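Local structure of putative fructosamine-3-kinase (Thermobifida fusca YX, 3F7W) at residues Glu103-Gly106 / His107-Ala110; Pro232-Asp235 / Arg236-Ala240. The protein is a putative kinase of the fructosamine kinase family that probably phosphorylates fructosamines or related ketoamines, though its substrate is not established. All coordinates share one frame; numbering follows the deposited sequence.

Contact 1 of 2, residues Glu103-Gly106 / His107-Ala110; sequences ERFG and HQLA
Leu109 N donates to Phe105 O at 2.9 Å and Gln108 N to Arg104 O at 3.0 Å, two i to i+4 bonds of an alpha-helix, here the middle of helix 99-114 in the kinase-like fold. Ala110 N reaches Gly106 O in the same way, while the bond from His107 N to Glu103 O is weak at 3.4 Å. The amide of Gln108 joins this helix to its surroundings: OE1 accepts from Ala207 N and NE2 donates to Gly73 O, so a side chain with both a donor and an acceptor suits the place. Its OE1 also lies in the plane of the Phe105 ring, at the edge, 3.6 Å from CD1, with amide and ring planes 75° apart. Phe105 carries its CG opposite the backbone N (chi1 -178°), which sends the ring along the helix to Leu109. There the branch point CG of Leu109 sits over one face, 4.0 Å from the ring centroid in a CH-pi contact, and both its methyls touch the far rim of the ring. The ring also packs on Val209 of strand 206-209, so a large flat apolar group fits. Replacing Phe105 with an alanine would probably leave a gap where the ring packs on Leu109 and Val209, and leave Gln108 OE1 without the ring edge beside it. On another side of the helix, His107 NE2 is hydrogen-bonded to Glu243 OE1, and Glu103 O stands 3.8 Å above the plane of the imidazole, displaced toward the rim.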
loop_
_atom_site.group_PDB
_atom_site.type_symbol
_atom_site.label_atom_id
_atom_site.label_comp_id
_atom_site.label_asym_id
_atom_site.label_seq_id
_atom_site.Cartn_x
_atom_site.Cartn_y
_atom_site.Cartn_z
ATOM N N GLU A 103 -7.356 -17.782 5.576
ATOM C CA GLU A 103 -6.219 -18.487 6.174
ATOM C C GLU A 103 -5.036 -18.539 5.215
ATOM O O GLU A 103 -3.877 -18.294 5.595
ATOM C CB GLU A 103 -6.623 -19.899 6.571
ATOM C CG GLU A 103 -7.727 -19.948 7.599
ATOM C CD GLU A 103 -8.165 -21.379 7.881
ATOM O OE1 GLU A 103 -7.318 -22.289 7.709
ATOM O OE2 GLU A 103 -9.345 -21.580 8.263
ATOM N N ARG A 104 -5.323 -18.799 3.946
ATOM C CA ARG A 104 -4.257 -18.911 2.967
ATOM C C ARG A 104 -3.598 -17.536 2.747
ATOM O O ARG A 104 -2.375 -17.432 2.662
ATOM C CB ARG A 104 -4.802 -19.501 1.676
ATOM C CG ARG A 104 -5.238 -20.982 1.838
ATOM C CD ARG A 104 -5.702 -21.562 0.520
ATOM N NE ARG A 104 -4.534 -21.703 -0.340
ATOM C CZ ARG A 104 -3.724 -22.760 -0.343
ATOM N NH1 ARG A 104 -3.960 -23.811 0.450
ATOM N NH2 ARG A 104 -2.669 -22.765 -1.156
ATOM N N PHE A 105 -4.407 -16.486 2.758
ATOM C CA PHE A 105 -3.902 -15.119 2.568
ATOM C C PHE A 105 -2.984 -14.703 3.716
ATOM O O PHE A 105 -1.980 -14.044 3.499
ATOM C CB PHE A 105 -5.068 -14.165 2.405
ATOM C CG PHE A 105 -4.669 -12.743 2.162
ATOM C CD1 PHE A 105 -3.681 -12.421 1.229
ATOM C CD2 PHE A 105 -5.251 -11.712 2.901
ATOM C CE1 PHE A 105 -3.334 -11.077 1.008
ATOM C CE2 PHE A 105 -4.906 -10.409 2.680
ATOM C CZ PHE A 105 -3.923 -10.091 1.737
ATOM N N GLY A 106 -3.314 -15.124 4.943
ATOM C CA GLY A 106 -2.442 -14.895 6.100
ATOM C C GLY A 106 -1.038 -15.428 5.865
ATOM O O GLY A 106 -0.052 -14.752 6.110
ATOM N N HIS A 107 -0.949 -16.649 5.379
ATOM C CA HIS A 107 0.347 -17.241 5.041
ATOM C C HIS A 107 1.079 -16.484 3.922
ATOM O O HIS A 107 2.298 -16.303 3.976
ATOM C CB HIS A 107 0.155 -18.697 4.624
ATOM C CG HIS A 107 -0.281 -19.606 5.739
ATOM N ND1 HIS A 107 -0.790 -20.869 5.503
ATOM C CD2 HIS A 107 -0.249 -19.462 7.088
ATOM C CE1 HIS A 107 -1.060 -21.453 6.659
ATOM N NE2 HIS A 107 -0.749 -20.620 7.637
ATOM N N GLN A 108 0.343 -16.101 2.882
ATOM C CA GLN A 108 0.882 -15.342 1.773
ATOM C C GLN A 108 1.524 -14.050 2.244
ATOM O O GLN A 108 2.625 -13.695 1.808
ATOM C CB GLN A 108 -0.204 -15.005 0.743
ATOM C CG GLN A 108 -0.804 -16.171 -0.045
ATOM C CD GLN A 108 -1.862 -15.703 -1.005
ATOM O OE1 GLN A 108 -3.021 -15.412 -0.606
ATOM N NE2 GLN A 108 -1.463 -15.526 -2.277
ATOM N N LEU A 109 0.816 -13.322 3.095
ATOM C CA LEU A 109 1.331 -12.055 3.617
ATOM C C LEU A 109 2.569 -12.221 4.488
ATOM O O LEU A 109 3.484 -11.404 4.430
ATOM C CB LEU A 109 0.244 -11.331 4.440
ATOM C CG LEU A 109 -0.867 -10.539 3.755
ATOM C CD1 LEU A 109 -1.792 -9.956 4.879
ATOM C CD2 LEU A 109 -0.322 -9.433 2.846
ATOM N N ALA A 110 2.576 -13.240 5.348
ATOM C CA ALA A 110 3.739 -13.535 6.161
ATOM C C ALA A 110 4.983 -13.773 5.288
ATOM O O ALA A 110 6.046 -13.251 5.583
ATOM C CB ALA A 110 3.468 -14.768 7.098
#

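Contact 2 of 2, residues Pro232-Asp235 / Arg236-Ala240; sequences PYLD and RVRDA
Tyr233 is the N-cap of helix 234-244, and its carbonyl O takes the helix's first i to i+4 bond, from Val237 N at 3.1 Å. Tyr233 has positive phi (56°), and the chain turns there from the extended Pro232 into the helix. The next two bonds follow in order, Arg238 N to Leu234 O and Asp239 N to Asp235 O. Across this first turn, Asp235 and Arg238 form an i to i+3 salt bridge: NH2 donates to OD1 at 2.9 Å, with carboxylate and guanidinium only 21° from coplanar. An acidic residue in the first turn is also likely to be favoured by the positive end of the helix dipole. The Arg238 chain bends at chi3 (-62°), curling its guanidinium back over Leu234, whose CD2 lies 3.7 Å above one face. Apolar Leu234 thus backs the charged group and also packs on Leu226 and Ala227 of helix 219-229, while Arg238 reaches Trp251 and Ile255 of helix 251-270. Tyr233 and Arg236 run side by side, the NH1 of Arg236 coming to 3.7 Å from CD1 of the ring. One water adds a second link between the side chains of Asp235 and Arg238, accepting from Arg238 NE at 2.9 Å and donating to Asp235 OD1.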
loop_
_atom_site.group_PDB
_atom_site.type_symbol
_atom_site.label_atom_id
_atom_site.label_comp_id
_atom_site.label_asym_id
_atom_site.label_seq_id
_atom_site.Cartn_x
_atom_site.Cartn_y
_atom_site.Cartn_z
ATOM N N PRO A 232 -12.814 -8.571 5.463
ATOM C CA PRO A 232 -13.510 -9.836 5.701
ATOM C C PRO A 232 -12.574 -10.833 6.334
ATOM O O PRO A 232 -11.419 -10.941 5.905
ATOM C CB PRO A 232 -13.931 -10.266 4.296
ATOM C CG PRO A 232 -14.053 -8.933 3.531
ATOM C CD PRO A 232 -12.888 -8.145 4.052
ATOM N N TYR A 233 -13.052 -11.548 7.361
ATOM C CA TYR A 233 -12.267 -12.605 8.009
ATOM C C TYR A 233 -10.901 -12.123 8.534
ATOM O O TYR A 233 -9.935 -12.878 8.530
ATOM C CB TYR A 233 -12.100 -13.822 7.059
ATOM C CG TYR A 233 -13.428 -14.375 6.614
ATOM C CD1 TYR A 233 -14.289 -15.011 7.528
ATOM C CD2 TYR A 233 -13.876 -14.209 5.306
ATOM C CE1 TYR A 233 -15.513 -15.484 7.130
ATOM C CE2 TYR A 233 -15.105 -14.669 4.905
ATOM C CZ TYR A 233 -15.932 -15.298 5.817
ATOM O OH TYR A 233 -17.161 -15.777 5.413
ATOM N N LEU A 234 -10.844 -10.869 8.989
ATOM C CA LEU A 234 -9.605 -10.294 9.516
ATOM C C LEU A 234 -8.923 -11.181 10.535
ATOM O O LEU A 234 -7.733 -11.424 10.416
ATOM C CB LEU A 234 -9.848 -8.932 10.153
ATOM C CG LEU A 234 -8.603 -8.238 10.707
ATOM C CD1 LEU A 234 -7.521 -7.991 9.620
ATOM C CD2 LEU A 234 -9.007 -6.929 11.374
ATOM N N ASP A 235 -9.660 -11.679 11.533
ATOM C CA ASP A 235 -9.027 -12.489 12.569
ATOM C C ASP A 235 -8.442 -13.795 12.029
ATOM O O ASP A 235 -7.386 -14.232 12.488
ATOM C CB ASP A 235 -10.008 -12.786 13.704
ATOM C CG ASP A 235 -10.289 -11.574 14.558
ATOM O OD1 ASP A 235 -9.426 -10.690 14.614
ATOM O OD2 ASP A 235 -11.370 -11.525 15.181
ATOM N N ARG A 236 -9.108 -14.418 11.057
ATOM C CA ARG A 236 -8.543 -15.612 10.421
ATOM C C ARG A 236 -7.256 -15.315 9.661
ATOM O O ARG A 236 -6.334 -16.127 9.681
ATOM C CB ARG A 236 -9.513 -16.270 9.467
ATOM C CG ARG A 236 -10.580 -17.085 10.159
ATOM C CD ARG A 236 -11.376 -17.893 9.152
ATOM N NE ARG A 236 -12.280 -18.862 9.785
ATOM C CZ ARG A 236 -13.452 -18.562 10.341
ATOM N NH1 ARG A 236 -13.890 -17.305 10.392
ATOM N NH2 ARG A 236 -14.196 -19.531 10.863
ATOM N N VAL A 237 -7.198 -14.165 8.994
ATOM C CA VAL A 237 -5.981 -13.760 8.282
ATOM C C VAL A 237 -4.874 -13.567 9.301
ATOM O O VAL A 237 -3.803 -14.104 9.126
ATOM C CB VAL A 237 -6.163 -12.470 7.454
ATOM C CG1 VAL A 237 -4.793 -11.971 6.851
ATOM C CG2 VAL A 237 -7.261 -12.683 6.351
ATOM N N ARG A 238 -5.143 -12.800 10.358
ATOM C CA ARG A 238 -4.122 -12.512 11.382
ATOM C C ARG A 238 -3.692 -13.751 12.138
ATOM O O ARG A 238 -2.520 -13.902 12.423
ATOM C CB ARG A 238 -4.609 -11.441 12.382
ATOM C CG ARG A 238 -4.644 -10.057 11.776
ATOM C CD ARG A 238 -4.767 -8.955 12.826
ATOM N NE ARG A 238 -6.020 -9.075 13.575
ATOM C CZ ARG A 238 -6.682 -8.054 14.111
ATOM N NH1 ARG A 238 -6.243 -6.800 14.016
ATOM N NH2 ARG A 238 -7.792 -8.297 14.759
ATOM N N ASP A 239 -4.632 -14.633 12.479
ATOM C CA ASP A 239 -4.296 -15.887 13.139
ATOM C C ASP A 239 -3.374 -16.764 12.295
ATOM O O ASP A 239 -2.383 -17.295 12.797
ATOM C CB ASP A 239 -5.568 -16.692 13.490
ATOM C CG ASP A 239 -6.361 -16.089 14.637
ATOM O OD1 ASP A 239 -5.886 -15.138 15.282
ATOM O OD2 ASP A 239 -7.487 -16.572 14.877
ATOM N N ALA A 240 -3.713 -16.928 11.018
ATOM C CA ALA A 240 -2.875 -17.697 10.080
ATOM C C ALA A 240 -1.506 -17.019 9.904
ATOM O O ALA A 240 -0.480 -17.677 9.977
ATOM C CB ALA A 240 -3.589 -17.890 8.750
HETATM O O HOH W 1 -6.498 -11.296 15.337
#

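Contacts 1 and 2 sit on neighbouring helices, 99-114 and 234-244, with their centres about 9 Å apart. Small residues bring the backbones close: Ala240 CB comes to 3.2 Å from Glu103 O, and Gly106, with no side chain, lets Ala240 CB and the backbone of Val237 approach, its CA lying 3.4 Å from Val237 O and 3.8 Å from Val237 CG1. That same methyl also reaches Phe105 CD2 at 4.0 Å, so Val237 joins the apolar side of contact 1 to contact 2. His107 CD2 packs on Ala240 O at 3.4 Å. Each contact is local to its own helix, and the packing between the helices is made where they meet. An unknown ligand is bound about 13 Å from the Phe105 side chain of contact 1, too far for that ring to touch it.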